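Local coordinates for N-acyl-D-glutamate deacylase (Bordetella bronchiseptica, PDB 3GIP), which hydrolyses N-acyl-D-glutamate to release D-glutamate, as a zinc-containing deacylase of the amidohydrolase superfamily, at residues H49-S54 against G459-P464; F62-G67 against G379-V384. All coordinates share one frame; numbering follows the deposited sequence.

Interaction 1: residues H49-S54 against G459-P464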
ATOM      1  N   HIS A  49       1.422 -31.587   3.622  1.00 27.54           N
ATOM      2  CA  HIS A  49       2.424 -30.891   2.821  1.00 26.94           C
ATOM      3  C   HIS A  49       3.552 -30.461   3.745  1.00 25.57           C
ATOM      4  O   HIS A  49       3.322 -30.177   4.919  1.00 24.58           O
ATOM      5  CB  HIS A  49       1.828 -29.651   2.153  1.00 27.65           C
ATOM      6  CG  HIS A  49       0.613 -29.930   1.326  1.00 29.54           C
ATOM      7  ND1 HIS A  49      -0.652 -30.018   1.866  1.00 31.43           N
ATOM      8  CD2 HIS A  49       0.472 -30.153  -0.001  1.00 30.27           C
ATOM      9  CE1 HIS A  49      -1.520 -30.281   0.906  1.00 31.20           C
ATOM     10  NE2 HIS A  49      -0.864 -30.367  -0.237  1.00 31.12           N
ATOM     11  N   ALA A  50       4.769 -30.407   3.218  1.00 25.21           N
ATOM     12  CA  ALA A  50       5.905 -30.005   4.032  1.00 24.58           C
ATOM     13  C   ALA A  50       6.982 -29.294   3.230  1.00 23.75           C
ATOM     14  O   ALA A  50       7.283 -29.672   2.097  1.00 22.62           O
ATOM     15  CB  ALA A  50       6.497 -31.221   4.730  1.00 25.72           C
ATOM     16  N   TRP A  51       7.556 -28.259   3.834  1.00 22.50           N
ATOM     17  CA  TRP A  51       8.625 -27.488   3.210  1.00 21.98           C
ATOM     18  C   TRP A  51       9.874 -27.542   4.078  1.00 22.07           C
ATOM     19  O   TRP A  51       9.791 -27.493   5.307  1.00 21.49           O
ATOM     20  CB  TRP A  51       8.224 -26.018   3.038  1.00 21.29           C
ATOM     21  CG  TRP A  51       7.287 -25.732   1.909  1.00 20.01           C
ATOM     22  CD1 TRP A  51       6.996 -26.541   0.848  1.00 20.11           C
ATOM     23  CD2 TRP A  51       6.562 -24.514   1.695  1.00 19.06           C
ATOM     24  NE1 TRP A  51       6.135 -25.900  -0.015  1.00 20.54           N
ATOM     25  CE2 TRP A  51       5.854 -24.655   0.483  1.00 19.23           C
ATOM     26  CE3 TRP A  51       6.445 -23.315   2.413  1.00 19.47           C
ATOM     27  CZ2 TRP A  51       5.039 -23.641  -0.032  1.00 19.46           C
ATOM     28  CZ3 TRP A  51       5.634 -22.307   1.902  1.00 19.03           C
ATOM     29  CH2 TRP A  51       4.942 -22.479   0.689  1.00 19.07           C
ATOM     30  N   ASP A  52      11.030 -27.642   3.432  1.00 21.79           N
ATOM     31  CA  ASP A  52      12.305 -27.670   4.136  1.00 22.33           C
ATOM     32  C   ASP A  52      12.852 -26.249   4.120  1.00 21.38           C
ATOM     33  O   ASP A  52      13.326 -25.771   3.089  1.00 22.59           O
ATOM     34  CB  ASP A  52      13.280 -28.623   3.438  1.00 23.41           C
ATOM     35  CG  ASP A  52      14.663 -28.610   4.067  1.00 25.36           C
ATOM     36  OD1 ASP A  52      14.825 -28.017   5.155  1.00 24.49           O
ATOM     37  OD2 ASP A  52      15.591 -29.202   3.474  1.00 27.02           O
ATOM     38  N   ALA A  53      12.769 -25.573   5.262  1.00 20.13           N
ATOM     39  CA  ALA A  53      13.237 -24.197   5.375  1.00 20.24           C
ATOM     40  C   ALA A  53      14.661 -24.090   5.903  1.00 19.39           C
ATOM     41  O   ALA A  53      15.054 -23.042   6.416  1.00 20.28           O
ATOM     42  CB  ALA A  53      12.292 -23.400   6.268  1.00 20.00           C
ATOM     43  N   SER A  54      15.432 -25.168   5.791  1.00 20.75           N
ATOM     44  CA  SER A  54      16.814 -25.142   6.254  1.00 20.63           C
ATOM     45  C   SER A  54      17.528 -23.959   5.608  1.00 20.46           C
ATOM     46  O   SER A  54      17.420 -23.751   4.399  1.00 21.31           O
ATOM     47  CB  SER A  54      17.533 -26.443   5.878  1.00 23.12           C
ATOM     48  OG  SER A  54      16.998 -27.549   6.587  1.00 23.62           O
ATOM     49  N   GLY A 459      -2.755 -20.626   5.201  1.00 18.09           N
ATOM     50  CA  GLY A 459      -2.329 -22.012   5.141  1.00 18.89           C
ATOM     51  C   GLY A 459      -2.205 -22.654   3.771  1.00 19.37           C
ATOM     52  O   GLY A 459      -1.727 -23.785   3.661  1.00 21.08           O
ATOM     53  N   ALA A 460      -2.628 -21.952   2.725  1.00 19.56           N
ATOM     54  CA  ALA A 460      -2.553 -22.500   1.374  1.00 18.59           C
ATOM     55  C   ALA A 460      -1.422 -21.871   0.568  1.00 18.77           C
ATOM     56  O   ALA A 460      -1.219 -20.659   0.604  1.00 17.39           O
ATOM     57  CB  ALA A 460      -3.879 -22.291   0.658  1.00 20.70           C
ATOM     58  N   GLU A 461      -0.690 -22.699  -0.169  1.00 18.32           N
ATOM     59  CA  GLU A 461       0.410 -22.198  -0.983  1.00 18.38           C
ATOM     60  C   GLU A 461      -0.071 -21.340  -2.148  1.00 18.14           C
ATOM     61  O   GLU A 461      -0.988 -21.723  -2.876  1.00 18.45           O
ATOM     62  CB  GLU A 461       1.236 -23.356  -1.550  1.00 19.83           C
ATOM     63  CG  GLU A 461       2.357 -22.892  -2.484  1.00 19.32           C
ATOM     64  CD  GLU A 461       3.088 -24.032  -3.172  1.00 21.05           C
ATOM     65  OE1 GLU A 461       2.840 -25.208  -2.823  1.00 21.10           O
ATOM     66  OE2 GLU A 461       3.920 -23.750  -4.061  1.00 19.36           O
ATOM     67  N   VAL A 462       0.543 -20.169  -2.314  1.00 16.32           N
ATOM     68  CA  VAL A 462       0.209 -19.290  -3.430  1.00 15.71           C
ATOM     69  C   VAL A 462       1.477 -19.037  -4.235  1.00 16.50           C
ATOM     70  O   VAL A 462       1.419 -18.591  -5.379  1.00 17.00           O
ATOM     71  CB  VAL A 462      -0.380 -17.937  -2.972  1.00 15.33           C
ATOM     72  CG1 VAL A 462      -1.733 -18.161  -2.310  1.00 15.93           C
ATOM     73  CG2 VAL A 462       0.578 -17.232  -2.020  1.00 15.10           C
ATOM     74  N   PHE A 463       2.621 -19.329  -3.623  1.00 16.06           N
ATOM     75  CA  PHE A 463       3.919 -19.165  -4.270  1.00 17.22           C
ATOM     76  C   PHE A 463       4.841 -20.263  -3.744  1.00 17.44           C
ATOM     77  O   PHE A 463       4.846 -20.549  -2.545  1.00 17.12           O
ATOM     78  CB  PHE A 463       4.519 -17.797  -3.935  1.00 17.50           C
ATOM     79  CG  PHE A 463       5.820 -17.523  -4.630  1.00 16.36           C
ATOM     80  CD1 PHE A 463       5.844 -16.873  -5.860  1.00 17.94           C
ATOM     81  CD2 PHE A 463       7.021 -17.949  -4.074  1.00 17.97           C
ATOM     82  CE1 PHE A 463       7.050 -16.653  -6.526  1.00 17.67           C
ATOM     83  CE2 PHE A 463       8.232 -17.735  -4.731  1.00 18.02           C
ATOM     84  CZ  PHE A 463       8.245 -17.086  -5.960  1.00 17.79           C
ATOM     85  N   PRO A 464       5.658 -20.871  -4.621  1.00 18.08           N
ATOM     86  CA  PRO A 464       5.810 -20.612  -6.057  1.00 18.54           C
ATOM     87  C   PRO A 464       4.668 -21.100  -6.944  1.00 19.67           C
ATOM     88  O   PRO A 464       4.478 -20.597  -8.050  1.00 19.52           O
ATOM     89  CB  PRO A 464       7.129 -21.305  -6.388  1.00 19.83           C
ATOM     90  CG  PRO A 464       7.103 -22.488  -5.482  1.00 20.54           C
ATOM     91  CD  PRO A 464       6.628 -21.889  -4.172  1.00 20.39           C
TER

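Interaction 2: residues F62-G67 against G379-V384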
ATOM      1  N   PHE A  62       4.079 -10.749   4.448  1.00 12.89           N
ATOM      2  CA  PHE A  62       4.148  -9.294   4.494  1.00 12.85           C
ATOM      3  C   PHE A  62       2.820  -8.623   4.173  1.00 13.49           C
ATOM      4  O   PHE A  62       2.053  -9.089   3.326  1.00 14.31           O
ATOM      5  CB  PHE A  62       5.237  -8.780   3.548  1.00 13.22           C
ATOM      6  CG  PHE A  62       6.577  -9.430   3.760  1.00 13.85           C
ATOM      7  CD1 PHE A  62       7.011  -9.762   5.042  1.00 14.92           C
ATOM      8  CD2 PHE A  62       7.409  -9.710   2.678  1.00 12.61           C
ATOM      9  CE1 PHE A  62       8.251 -10.363   5.242  1.00 13.82           C
ATOM     10  CE2 PHE A  62       8.651 -10.310   2.869  1.00 12.79           C
ATOM     11  CZ  PHE A  62       9.072 -10.637   4.151  1.00 13.34           C
ATOM     12  N   ILE A  63       2.558  -7.525   4.872  1.00 13.50           N
ATOM     13  CA  ILE A  63       1.331  -6.767   4.698  1.00 13.16           C
ATOM     14  C   ILE A  63       1.627  -5.452   3.983  1.00 12.99           C
ATOM     15  O   ILE A  63       2.273  -4.560   4.537  1.00 12.81           O
ATOM     16  CB  ILE A  63       0.666  -6.492   6.071  1.00 13.96           C
ATOM     17  CG1 ILE A  63       0.349  -7.823   6.757  1.00 13.17           C
ATOM     18  CG2 ILE A  63      -0.603  -5.669   5.889  1.00 12.94           C
ATOM     19  CD1 ILE A  63      -0.335  -7.687   8.105  1.00 14.02           C
ATOM     20  N   ASP A  64       1.161  -5.352   2.740  1.00 12.84           N
ATOM     21  CA  ASP A  64       1.359  -4.160   1.925  1.00 12.78           C
ATOM     22  C   ASP A  64       0.266  -3.169   2.283  1.00 12.88           C
ATOM     23  O   ASP A  64      -0.865  -3.278   1.807  1.00 14.49           O
ATOM     24  CB  ASP A  64       1.270  -4.529   0.442  1.00 12.75           C
ATOM     25  CG  ASP A  64       1.613  -3.372  -0.470  1.00 14.14           C
ATOM     26  OD1 ASP A  64       1.903  -2.265   0.035  1.00 14.06           O
ATOM     27  OD2 ASP A  64       1.592  -3.575  -1.703  1.00 13.98           O
ATOM     28  N   VAL A  65       0.612  -2.198   3.119  1.00 12.15           N
ATOM     29  CA  VAL A  65      -0.353  -1.213   3.573  1.00 12.61           C
ATOM     30  C   VAL A  65      -0.712  -0.140   2.556  1.00 11.98           C
ATOM     31  O   VAL A  65      -1.625   0.646   2.795  1.00 13.35           O
ATOM     32  CB  VAL A  65       0.126  -0.533   4.882  1.00 11.88           C
ATOM     33  CG1 VAL A  65       0.416  -1.602   5.933  1.00 13.57           C
ATOM     34  CG2 VAL A  65       1.368   0.320   4.619  1.00 13.47           C
ATOM     35  N   HIS A  66      -0.011  -0.095   1.425  1.00 12.75           N
ATOM     36  CA  HIS A  66      -0.335   0.913   0.424  1.00 12.68           C
ATOM     37  C   HIS A  66      -0.498   0.351  -0.976  1.00 13.70           C
ATOM     38  O   HIS A  66       0.370   0.520  -1.842  1.00 14.38           O
ATOM     39  CB  HIS A  66       0.708   2.030   0.385  1.00 13.06           C
ATOM     40  CG  HIS A  66       0.193   3.289  -0.240  1.00 11.68           C
ATOM     41  ND1 HIS A  66      -0.319   4.331   0.500  1.00 13.28           N
ATOM     42  CD2 HIS A  66       0.023   3.632  -1.539  1.00 14.27           C
ATOM     43  CE1 HIS A  66      -0.787   5.261  -0.314  1.00 13.07           C
ATOM     44  NE2 HIS A  66      -0.592   4.861  -1.557  1.00 13.44           N
ATOM     45  N   GLY A  67      -1.623  -0.311  -1.201  1.00 13.43           N
ATOM     46  CA  GLY A  67      -1.875  -0.870  -2.509  1.00 13.77           C
ATOM     47  C   GLY A  67      -2.943  -0.094  -3.254  1.00 13.65           C
ATOM     48  O   GLY A  67      -3.720   0.650  -2.655  1.00 13.91           O
ATOM     49  N   GLY A 379       9.131  -4.933  -6.556  1.00 12.30           N
ATOM     50  CA  GLY A 379      10.254  -5.136  -5.656  1.00 13.20           C
ATOM     51  C   GLY A 379      10.352  -4.404  -4.338  1.00 13.08           C
ATOM     52  O   GLY A 379      11.391  -4.478  -3.689  1.00 13.89           O
ATOM     53  N   SER A 380       9.291  -3.730  -3.914  1.00 12.57           N
ATOM     54  CA  SER A 380       9.336  -2.979  -2.664  1.00 12.00           C
ATOM     55  C   SER A 380       9.776  -3.738  -1.412  1.00 12.22           C
ATOM     56  O   SER A 380      10.747  -3.354  -0.757  1.00 10.88           O
ATOM     57  CB  SER A 380       7.976  -2.327  -2.390  1.00 13.37           C
ATOM     58  OG  SER A 380       7.705  -1.299  -3.326  1.00 13.39           O
ATOM     59  N   PHE A 381       9.075  -4.814  -1.068  1.00 11.90           N
ATOM     60  CA  PHE A 381       9.418  -5.539   0.152  1.00 12.59           C
ATOM     61  C   PHE A 381      10.776  -6.225   0.145  1.00 11.73           C
ATOM     62  O   PHE A 381      11.502  -6.193   1.141  1.00 12.03           O
ATOM     63  CB  PHE A 381       8.292  -6.521   0.496  1.00 12.31           C
ATOM     64  CG  PHE A 381       7.088  -5.849   1.091  1.00 11.57           C
ATOM     65  CD1 PHE A 381       6.881  -5.851   2.466  1.00 11.88           C
ATOM     66  CD2 PHE A 381       6.208  -5.136   0.281  1.00 11.60           C
ATOM     67  CE1 PHE A 381       5.816  -5.149   3.030  1.00 12.65           C
ATOM     68  CE2 PHE A 381       5.142  -4.430   0.830  1.00 11.35           C
ATOM     69  CZ  PHE A 381       4.945  -4.436   2.209  1.00 10.72           C
ATOM     70  N   THR A 382      11.134  -6.822  -0.980  1.00 12.16           N
ATOM     71  CA  THR A 382      12.417  -7.495  -1.077  1.00 12.22           C
ATOM     72  C   THR A 382      13.560  -6.483  -1.196  1.00 12.52           C
ATOM     73  O   THR A 382      14.701  -6.785  -0.841  1.00 14.15           O
ATOM     74  CB  THR A 382      12.408  -8.462  -2.261  1.00 13.45           C
ATOM     75  OG1 THR A 382      11.871  -7.792  -3.407  1.00 13.51           O
ATOM     76  CG2 THR A 382      11.538  -9.678  -1.936  1.00 15.20           C
ATOM     77  N   ARG A 383      13.262  -5.280  -1.682  1.00 12.33           N
ATOM     78  CA  ARG A 383      14.296  -4.256  -1.779  1.00 13.26           C
ATOM     79  C   ARG A 383      14.591  -3.777  -0.358  1.00 13.39           C
ATOM     80  O   ARG A 383      15.730  -3.449  -0.026  1.00 14.09           O
ATOM     81  CB  ARG A 383      13.834  -3.084  -2.651  1.00 13.38           C
ATOM     82  CG  ARG A 383      14.930  -2.058  -2.953  1.00 13.76           C
ATOM     83  CD  ARG A 383      14.438  -1.028  -3.961  1.00 14.36           C
ATOM     84  NE  ARG A 383      15.429  -0.010  -4.313  1.00 16.19           N
ATOM     85  CZ  ARG A 383      16.472  -0.208  -5.115  1.00 18.13           C
ATOM     86  NH1 ARG A 383      16.685  -1.396  -5.664  1.00 20.46           N
ATOM     87  NH2 ARG A 383      17.298   0.797  -5.388  1.00 20.91           N
ATOM     88  N   VAL A 384      13.569  -3.733   0.493  1.00 12.66           N
ATOM     89  CA  VAL A 384      13.810  -3.323   1.870  1.00 13.14           C
ATOM     90  C   VAL A 384      14.685  -4.379   2.545  1.00 13.46           C
ATOM     91  O   VAL A 384      15.679  -4.048   3.186  1.00 13.89           O
ATOM     92  CB  VAL A 384      12.494  -3.162   2.666  1.00 12.14           C
ATOM     93  CG1 VAL A 384      12.798  -2.999   4.153  1.00 12.70           C
ATOM     94  CG2 VAL A 384      11.731  -1.936   2.155  1.00 13.44           C
TER

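Interaction 1: residues H49-S54 against G459-P464
One residue past Trp51, whose indole reaches across to Glu461, the carboxylate oxygen OD1 of Asp52 is gripped twice by Ser54. The hydroxyl Ser54 OG lies 2.6 Å from Asp52 OD1, on its syn lone pair. The backbone Ser54 N comes in from above the carboxylate plane, 3.0 Å from Asp52 OD1, and closes an Asx turn where the strand runs out. The contact is small and has no hydrogen bond across it; the indole edge meets the Glu461 side chain, and a backbone carbonyl lies close by. Trp51 has its CG anti to the carbonyl carbon (chi1 -77°), which sends the benzo end of the indole toward 459-464. There Trp51 CZ2 sits 3.7 Å from Glu461 CG, which meets the ring at its edge, near its plane. The planes of the indole and of the Glu461 carboxylate are 76° apart. Trp51 CH2 also lies 3.8 Å from the backbone Phe463 O. The Glu461 chain is extended, and its OE2 takes a hydrogen bond from Gln465 N. Trp51 also packs edge-to-face with Phe9 of the neighbouring strand 7-12, and touches Leu456 of strand 452-457, the antiparallel partner of 460-463, where Val462 and Phe463 form a classic beta bulge opposite Val455.

Interaction 2: residues F62-G67 against G379-V384
Phe381, on helix 376-391, lays its ring against residues 62-64 of strand 57-64, both backbone and side-chain atoms, and here the packing is close. Phe62 CB lies 3.5 Å from Phe381 CD1, and Ile63 O is at the same distance from Phe381 CZ. Next along, Asp64 CA is 3.6 Å from Phe381 CZ. With CG of Phe381 anti to its carbonyl carbon (chi1 -76°), the ring points from the helix to the strand; the axes of 62-64 and 379-384 come no closer than 10.3 Å. The strand leads into the barrel core: just beyond its end the chain carries His66-Gly67-His68, the HxH sequence expected after the first barrel strand of an amidohydrolase, and His66 touches Cys95 and His248, two of the zinc ligands. Asp64 OD1 meets the edge of the Phe381 ring, in its plane, and also accepts from His66 N in an Asx turn. The other oxygen, Asp64 OD2, goes to Lys82 in a salt bridge and to Ser364. All the touching residues are buried, so the contact has no solvent side; the looser part is between the two phenyl rings, which lie nearly parallel, at 10°, but are slid apart and barely overlap, with centroids 5.7 Å apart, and Met404 of helix 397-404 packs against both.

In the fold
Coming from the N terminus, the chain first runs through the small mixed sheet and reaches 49-54, the near end of interaction 1. It then enters strand 57-64, where 62-67 opens interaction 2. Most of the TIM barrel follows before helix 376-391 returns to that strand at 379-384 and closes the inner loop, with 311 residues between the two segments. The chain continues through two more helices and strands 428-431 and 452-457, and only at 459-464 does interaction 1 close the outer loop. Along the chain, interaction 2 thus lies wholly within interaction 1, though the two do not touch. The outer contact joins N-terminal and C-terminal beta structure at the surface, the inner one holds barrel strand to helix; their centres lie about 20 Å apart.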